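PDB 6X9L: aldehyde dehydrogenase family protein from Pseudomonas syringae pv. tomato, which oxidises long-chain aliphatic aldehydes such as octanal, probably to the corresponding carboxylic acids, with NAD+ as the electron acceptor. Local coordinates for residues A[19-24]-A[60-65]; A[294-299]-A[413-418]; A[302-307]-A[399-404]. The protein carries 1 engineered substitution. All blocks are in the same frame, centred on the assembly; numbering follows the deposited sequence.

Contact 1: A[19-24]-A[60-65]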
# COMPACT_ATOMS: atom_id res chain seq x y z
N PHE A 19 -11.65 11.11 26.87
CA PHE A 19 -11.53 10.72 25.48
C PHE A 19 -12.87 10.95 24.80
O PHE A 19 -13.92 10.92 25.44
CB PHE A 19 -11.10 9.24 25.35
CG PHE A 19 -9.75 8.94 25.97
CD1 PHE A 19 -8.73 9.88 25.97
CD2 PHE A 19 -9.52 7.71 26.59
CE1 PHE A 19 -7.50 9.59 26.57
CE2 PHE A 19 -8.29 7.42 27.18
CZ PHE A 19 -7.28 8.36 27.17
N TYR A 20 -12.84 11.20 23.48
CA TYR A 20 -14.07 11.35 22.71
C TYR A 20 -14.36 10.02 22.00
O TYR A 20 -13.76 9.69 20.97
CB TYR A 20 -13.99 12.50 21.72
CG TYR A 20 -15.35 12.78 21.09
CD1 TYR A 20 -16.31 13.53 21.77
CD2 TYR A 20 -15.68 12.29 19.84
CE1 TYR A 20 -17.56 13.78 21.21
CE2 TYR A 20 -16.93 12.54 19.27
CZ TYR A 20 -17.86 13.29 19.96
OH TYR A 20 -19.10 13.54 19.39
N ILE A 21 -15.31 9.28 22.57
CA ILE A 21 -15.65 7.94 22.11
C ILE A 21 -17.17 7.87 21.97
O ILE A 21 -17.90 8.11 22.94
CB ILE A 21 -15.13 6.87 23.09
CG1 ILE A 21 -13.61 6.95 23.15
CG2 ILE A 21 -15.60 5.48 22.68
CD1 ILE A 21 -13.00 5.86 23.96
N ASP A 22 -17.63 7.56 20.76
CA ASP A 22 -19.03 7.21 20.52
C ASP A 22 -19.97 8.38 20.80
O ASP A 22 -21.09 8.20 21.28
CB ASP A 22 -19.43 5.99 21.34
CG ASP A 22 -20.74 5.38 20.90
OD1 ASP A 22 -21.11 5.55 19.72
OD2 ASP A 22 -21.39 4.73 21.73
N GLY A 23 -19.51 9.60 20.50
CA GLY A 23 -20.34 10.78 20.60
C GLY A 23 -20.30 11.50 21.93
O GLY A 23 -21.01 12.50 22.09
N HIS A 24 -19.50 11.04 22.88
CA HIS A 24 -19.46 11.63 24.21
C HIS A 24 -18.02 11.64 24.68
O HIS A 24 -17.17 10.93 24.15
CB HIS A 24 -20.34 10.86 25.22
CG HIS A 24 -21.63 10.36 24.65
ND1 HIS A 24 -21.72 9.22 23.89
CD2 HIS A 24 -22.89 10.85 24.75
CE1 HIS A 24 -22.98 9.02 23.53
NE2 HIS A 24 -23.71 10.00 24.04
N VAL A 60 -12.40 1.53 19.11
CA VAL A 60 -12.61 0.69 17.92
C VAL A 60 -14.03 0.13 17.90
O VAL A 60 -14.71 0.15 16.85
CB VAL A 60 -11.54 -0.43 17.83
CG1 VAL A 60 -11.78 -1.32 16.62
CG2 VAL A 60 -10.12 0.15 17.75
N ALA A 61 -14.53 -0.34 19.05
CA ALA A 61 -15.91 -0.81 19.11
C ALA A 61 -16.90 0.26 18.67
O ALA A 61 -17.84 -0.03 17.93
CB ALA A 61 -16.24 -1.30 20.52
N ALA A 62 -16.71 1.51 19.13
CA ALA A 62 -17.62 2.56 18.69
C ALA A 62 -17.53 2.76 17.19
O ALA A 62 -18.55 2.86 16.50
CB ALA A 62 -17.33 3.87 19.42
N ALA A 63 -16.30 2.80 16.66
CA ALA A 63 -16.11 2.98 15.22
C ALA A 63 -16.77 1.84 14.45
O ALA A 63 -17.52 2.06 13.50
CB ALA A 63 -14.61 3.08 14.89
N ARG A 64 -16.50 0.60 14.86
CA ARG A 64 -17.15 -0.53 14.21
C ARG A 64 -18.67 -0.36 14.22
O ARG A 64 -19.31 -0.33 13.16
CB ARG A 64 -16.72 -1.84 14.89
CG ARG A 64 -17.28 -3.09 14.25
CD ARG A 64 -16.99 -3.11 12.78
NE ARG A 64 -15.57 -3.18 12.52
CZ ARG A 64 -15.03 -3.04 11.31
NH1 ARG A 64 -15.82 -2.81 10.25
NH2 ARG A 64 -13.71 -3.11 11.15
N ALA A 65 -19.25 -0.19 15.41
CA ALA A 65 -20.71 -0.10 15.50
C ALA A 65 -21.30 1.02 14.63
O ALA A 65 -22.41 0.87 14.11
CB ALA A 65 -21.13 0.09 16.95

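Contact 2: A[294-299]-A[413-418]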
# COMPACT_ATOMS: atom_id res chain seq x y z
N PRO A 294 12.73 22.26 2.22
CA PRO A 294 13.94 22.20 1.36
C PRO A 294 15.23 22.62 2.06
O PRO A 294 15.77 23.71 1.89
CB PRO A 294 13.58 23.16 0.22
CG PRO A 294 12.63 24.16 0.86
CD PRO A 294 11.86 23.41 1.90
N THR A 295 15.78 21.68 2.83
CA THR A 295 16.91 21.90 3.72
C THR A 295 18.28 21.57 3.11
O THR A 295 19.30 21.72 3.80
CB THR A 295 16.72 21.07 4.98
OG1 THR A 295 16.36 19.75 4.60
CG2 THR A 295 15.61 21.66 5.83
N ARG A 296 18.33 21.10 1.87
CA ARG A 296 19.57 20.97 1.11
C ARG A 296 19.45 21.86 -0.12
O ARG A 296 18.71 21.52 -1.05
CB ARG A 296 19.84 19.52 0.70
CG ARG A 296 20.21 18.58 1.83
CD ARG A 296 19.63 17.20 1.60
NE ARG A 296 20.31 16.50 0.53
CZ ARG A 296 19.70 16.00 -0.55
NH1 ARG A 296 18.39 16.10 -0.71
NH2 ARG A 296 20.42 15.38 -1.47
N MET A 297 20.15 22.99 -0.11
CA MET A 297 20.13 23.94 -1.22
C MET A 297 21.34 23.67 -2.12
O MET A 297 22.49 23.78 -1.66
CB MET A 297 20.13 25.38 -0.72
CG MET A 297 19.90 26.40 -1.80
SD MET A 297 19.98 28.11 -1.23
CE MET A 297 18.27 28.37 -0.74
N ILE A 298 21.08 23.32 -3.37
CA ILE A 298 22.10 22.80 -4.28
C ILE A 298 22.33 23.84 -5.38
O ILE A 298 21.41 24.20 -6.12
CB ILE A 298 21.68 21.44 -4.85
CG1 ILE A 298 21.46 20.48 -3.68
CG2 ILE A 298 22.74 20.90 -5.79
CD1 ILE A 298 20.54 19.33 -4.00
N VAL A 299 23.57 24.33 -5.46
CA VAL A 299 23.88 25.55 -6.21
C VAL A 299 25.22 25.39 -6.90
O VAL A 299 26.08 24.61 -6.47
CB VAL A 299 23.91 26.79 -5.28
CG1 VAL A 299 22.54 27.05 -4.67
CG2 VAL A 299 24.93 26.61 -4.18
N ASN A 413 19.12 13.43 -5.64
CA ASN A 413 18.64 12.07 -5.45
C ASN A 413 19.50 11.26 -4.48
O ASN A 413 19.12 10.14 -4.13
CB ASN A 413 18.56 11.36 -6.80
CG ASN A 413 17.38 11.83 -7.62
OD1 ASN A 413 16.30 12.09 -7.09
ND2 ASN A 413 17.58 11.97 -8.92
N ASP A 414 20.63 11.81 -4.02
CA ASP A 414 21.56 11.08 -3.16
C ASP A 414 21.04 11.04 -1.73
O ASP A 414 21.58 11.65 -0.80
CB ASP A 414 22.94 11.72 -3.24
CG ASP A 414 23.96 10.96 -2.45
OD1 ASP A 414 23.71 9.76 -2.19
OD2 ASP A 414 25.00 11.55 -2.07
N THR A 415 19.95 10.29 -1.56
CA THR A 415 19.24 10.32 -0.29
C THR A 415 18.27 9.15 -0.23
O THR A 415 17.65 8.78 -1.23
CB THR A 415 18.48 11.65 -0.09
OG1 THR A 415 17.76 11.63 1.15
CG2 THR A 415 17.53 11.92 -1.26
N VAL A 416 18.16 8.60 0.97
CA VAL A 416 17.22 7.54 1.27
C VAL A 416 15.77 8.02 1.22
O VAL A 416 14.85 7.20 1.16
CB VAL A 416 17.64 6.99 2.66
CG1 VAL A 416 16.57 7.25 3.68
CG2 VAL A 416 18.06 5.53 2.57
N TYR A 417 15.55 9.34 1.21
CA TYR A 417 14.23 9.96 1.24
C TYR A 417 13.79 10.41 -0.17
O TYR A 417 14.55 10.33 -1.14
CB TYR A 417 14.22 11.17 2.20
CG TYR A 417 14.54 10.84 3.66
CD1 TYR A 417 13.67 10.05 4.42
CD2 TYR A 417 15.69 11.33 4.29
CE1 TYR A 417 13.94 9.76 5.75
CE2 TYR A 417 15.97 11.03 5.62
CZ TYR A 417 15.08 10.25 6.34
OH TYR A 417 15.33 9.92 7.66
N GLY A 418 12.55 10.91 -0.26
CA GLY A 418 11.95 11.45 -1.48
C GLY A 418 10.56 12.03 -1.28
O GLY A 418 9.62 11.69 -2.00

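Contact 3: A[302-307]-A[399-404]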
# COMPACT_ATOMS: atom_id res chain seq x y z
N ASN A 302 30.72 27.92 -8.54
CA ASN A 302 31.17 29.28 -8.78
C ASN A 302 30.17 30.31 -8.27
O ASN A 302 30.38 31.52 -8.43
CB ASN A 302 31.42 29.50 -10.27
CG ASN A 302 30.15 29.41 -11.07
OD1 ASN A 302 29.17 28.78 -10.67
ND2 ASN A 302 30.15 30.06 -12.23
N ARG A 303 29.06 29.86 -7.69
CA ARG A 303 28.08 30.77 -7.13
C ARG A 303 27.93 30.62 -5.62
O ARG A 303 27.16 31.35 -5.00
CB ARG A 303 26.72 30.59 -7.82
CG ARG A 303 26.72 30.95 -9.31
CD ARG A 303 26.83 32.47 -9.54
NE ARG A 303 25.66 33.01 -10.23
CZ ARG A 303 25.10 34.18 -9.93
NH1 ARG A 303 25.60 34.91 -8.96
NH2 ARG A 303 24.04 34.61 -10.60
N LEU A 304 28.69 29.70 -5.00
CA LEU A 304 28.47 29.38 -3.59
C LEU A 304 28.70 30.59 -2.68
O LEU A 304 27.88 30.87 -1.80
CB LEU A 304 29.38 28.21 -3.19
CG LEU A 304 29.22 27.55 -1.81
CD1 LEU A 304 27.87 26.86 -1.63
CD2 LEU A 304 30.37 26.57 -1.57
N ALA A 305 29.80 31.31 -2.87
CA ALA A 305 30.08 32.44 -1.98
C ALA A 305 28.98 33.49 -2.04
O ALA A 305 28.67 34.12 -1.02
CB ALA A 305 31.43 33.07 -2.32
N GLU A 306 28.37 33.69 -3.21
CA GLU A 306 27.26 34.63 -3.30
C GLU A 306 26.04 34.12 -2.53
O GLU A 306 25.40 34.89 -1.80
CB GLU A 306 26.91 34.89 -4.76
CG GLU A 306 25.94 36.04 -4.93
CD GLU A 306 25.57 36.30 -6.38
OE1 GLU A 306 24.38 36.64 -6.61
OE2 GLU A 306 26.44 36.19 -7.28
N VAL A 307 25.69 32.84 -2.69
CA VAL A 307 24.50 32.33 -2.01
C VAL A 307 24.74 32.24 -0.51
O VAL A 307 23.83 32.49 0.29
CB VAL A 307 24.03 30.97 -2.60
CG1 VAL A 307 24.68 30.70 -3.97
CG2 VAL A 307 24.27 29.84 -1.64
N LEU A 399 24.16 24.02 2.44
CA LEU A 399 24.54 24.51 1.12
C LEU A 399 25.50 23.51 0.49
O LEU A 399 26.52 23.17 1.10
CB LEU A 399 25.20 25.88 1.24
CG LEU A 399 24.37 27.15 1.09
CD1 LEU A 399 22.90 26.91 1.33
CD2 LEU A 399 24.91 28.21 2.04
N ILE A 400 25.17 23.04 -0.71
CA ILE A 400 25.97 22.04 -1.42
C ILE A 400 26.27 22.54 -2.83
O ILE A 400 25.38 23.04 -3.53
CB ILE A 400 25.25 20.68 -1.49
CG1 ILE A 400 24.95 20.15 -0.09
CG2 ILE A 400 26.06 19.68 -2.33
CD1 ILE A 400 23.91 19.05 -0.08
N ALA A 401 27.53 22.38 -3.26
CA ALA A 401 27.98 22.87 -4.55
C ALA A 401 27.94 21.77 -5.59
O ALA A 401 28.08 20.58 -5.27
CB ALA A 401 29.39 23.44 -4.46
N TYR A 402 27.77 22.17 -6.85
CA TYR A 402 27.81 21.25 -7.98
C TYR A 402 28.53 21.89 -9.16
O TYR A 402 28.59 23.11 -9.29
CB TYR A 402 26.39 20.79 -8.35
CG TYR A 402 25.50 21.85 -8.99
CD1 TYR A 402 25.68 22.24 -10.32
CD2 TYR A 402 24.44 22.43 -8.28
CE1 TYR A 402 24.87 23.20 -10.91
CE2 TYR A 402 23.62 23.39 -8.87
CZ TYR A 402 23.83 23.76 -10.18
OH TYR A 402 23.02 24.70 -10.79
N ASP A 403 29.09 21.04 -10.03
CA ASP A 403 29.84 21.48 -11.20
C ASP A 403 29.13 21.24 -12.52
O ASP A 403 29.56 21.77 -13.54
CB ASP A 403 31.20 20.79 -11.26
CG ASP A 403 32.05 21.04 -10.02
OD1 ASP A 403 32.34 22.23 -9.71
OD2 ASP A 403 32.42 20.04 -9.36
N THR A 404 28.08 20.40 -12.54
CA THR A 404 27.23 20.26 -13.71
C THR A 404 25.80 20.03 -13.25
O THR A 404 25.56 19.58 -12.12
CB THR A 404 27.65 19.10 -14.62
OG1 THR A 404 27.54 17.87 -13.90
CG2 THR A 404 29.05 19.27 -15.10

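Contact 1: A[19-24]-A[60-65]
Ala62 puts its single methyl group against the bend of a short hairpin, where Ile21 and Asp22 receive it from two adjoining positions. The closer of the two is Asp22, whose CB sits 3.5 Å from Ala62 CB. With CG anti to the backbone N (chi1 -166°), the carboxylate extends along the same methyl, its OD1 4.1 Å from Ala62 CB. Ile21 contributes its CG2 branch, 4.0 Å from Ala62 CB; at chi1 -62° this methyl is the branch anti to the backbone N, while the CG1 arm lies beside that N. Earlier in helix 53-71, Arg58 and Ala59 also touch Ile21. The bend itself is tied by Ile21 N to His24 O at 2.9 Å and by a weak return bond from His24 N to Ile21 O. Asn209 OD1 takes the backbone N-H of Asp22, and Tyr20 packs on Phe208 and Leu210, which fastens the hairpin to strand 208-210. Asp22 and Gly23 occupy the two central positions with positive phi, the signature of a two-residue beta-hairpin closed by a type I' turn, here laid against a helix.

Contact 2: A[294-299]-A[413-418]
An ST turn and an inverse gamma turn shape the loop that leaves helix 405-413, and the Arg296 side chain reaches into this loop from strand 296-300 of the seven-stranded sheet. The guanidinium has Thr415 CB over one face, and Thr415 CG2 is 4.3 Å from Arg296 NH1. Arg296 NH2 lies 4.0 Å from Asp414 O, oblique to the guanidinium plane and too far for a bond. The Asp414 carboxylate is farther off, with OD2 6.0 Å from Arg296 NH2, and could add at most a mild electrostatic pull. What grips the group comes from elsewhere: NH1 donates to Lys261 O, and NH2 makes a weak bond to Ala412 O of helix 405-413. The side chain arrives there by bending at chi2 and again at chi3 (71°). The loop is folded by its own bonds. Thr415 N reaches Asn413 O at 2.7 Å across Asp414, the centre of the gamma turn. Thr415 OG1, set anti to its own N at chi1 179°, accepts Tyr417 N at 3.2 Å in a nearly straight bond (167°). Glu391, which belongs to the NAD+ binding site, lies about 8 Å from Thr415 between side chains. Strand 296-300 runs between strands 263-266 and 396-402, with Ile298, next on the Arg296 side, packed on Ala408, Ile411 and Ala412 of helix 405-413.

Contact 3: A[302-307]-A[399-404]
Flat groups stay aside where Leu304 and Val307 meet Leu399 and Ala401; the lone aromatic ring of the two segments, Tyr402, has the backbone N of Thr404 in plane at its edge, and its OH is hydrogen-bonded to Leu266 O. The contact itself is aliphatic. Leu304 carries it with both methyl branches: CD1 rests 4.0 Å from Leu399 CB, and CD2 reaches over to Ala401 CB at 4.4 Å. Its CG lies anti to the backbone N (chi1 -172°), which sends the fork from the first turn of the helix down onto the strand, where it crosses Leu399 at a slant. One turn later Val307 runs past Leu399 in the opposite sense, its CG2 branch 3.8 Å from Leu399 CG and 4.1 Å from Leu399 CD2. Leu399 thus meets two residues of the helix, through CB and through its branched end. Leu304 also touches Val299 on strand 296-300. Helix 304-316, which follows that strand in the chain, thus lies on one side of the sheet together with helix 272-284, where Phe272 and Val276 meet Val307; helix 405-413 takes the other side, against Ile400 and Tyr402.

How the contacts relate
Contacts 2 and 3 both reach the same sheet, whereas contact 1 lies across the chain's centre, its centre about 42 Å and 55 Å from theirs. Strands 296-300 and 396-402 join them through probable hydrogen bonds, Met297 O to Ile400 N and Val299 N to Ile400 O, each 2.9 Å. They use opposite sides of that sheet: Arg296 reaches towards helix 405-413, while Leu399 and Ala401 meet helix 304-316. Contact 1 is mostly buried; the others are only partly so. Chemistry follows place: a helix alanine against an isoleucine and an aspartate at a hairpin bend in contact 1, an arginine among backbone carbonyls in contact 2, and wholly aliphatic helix-on-sheet packing, remote from the annotated sites, in contact 3.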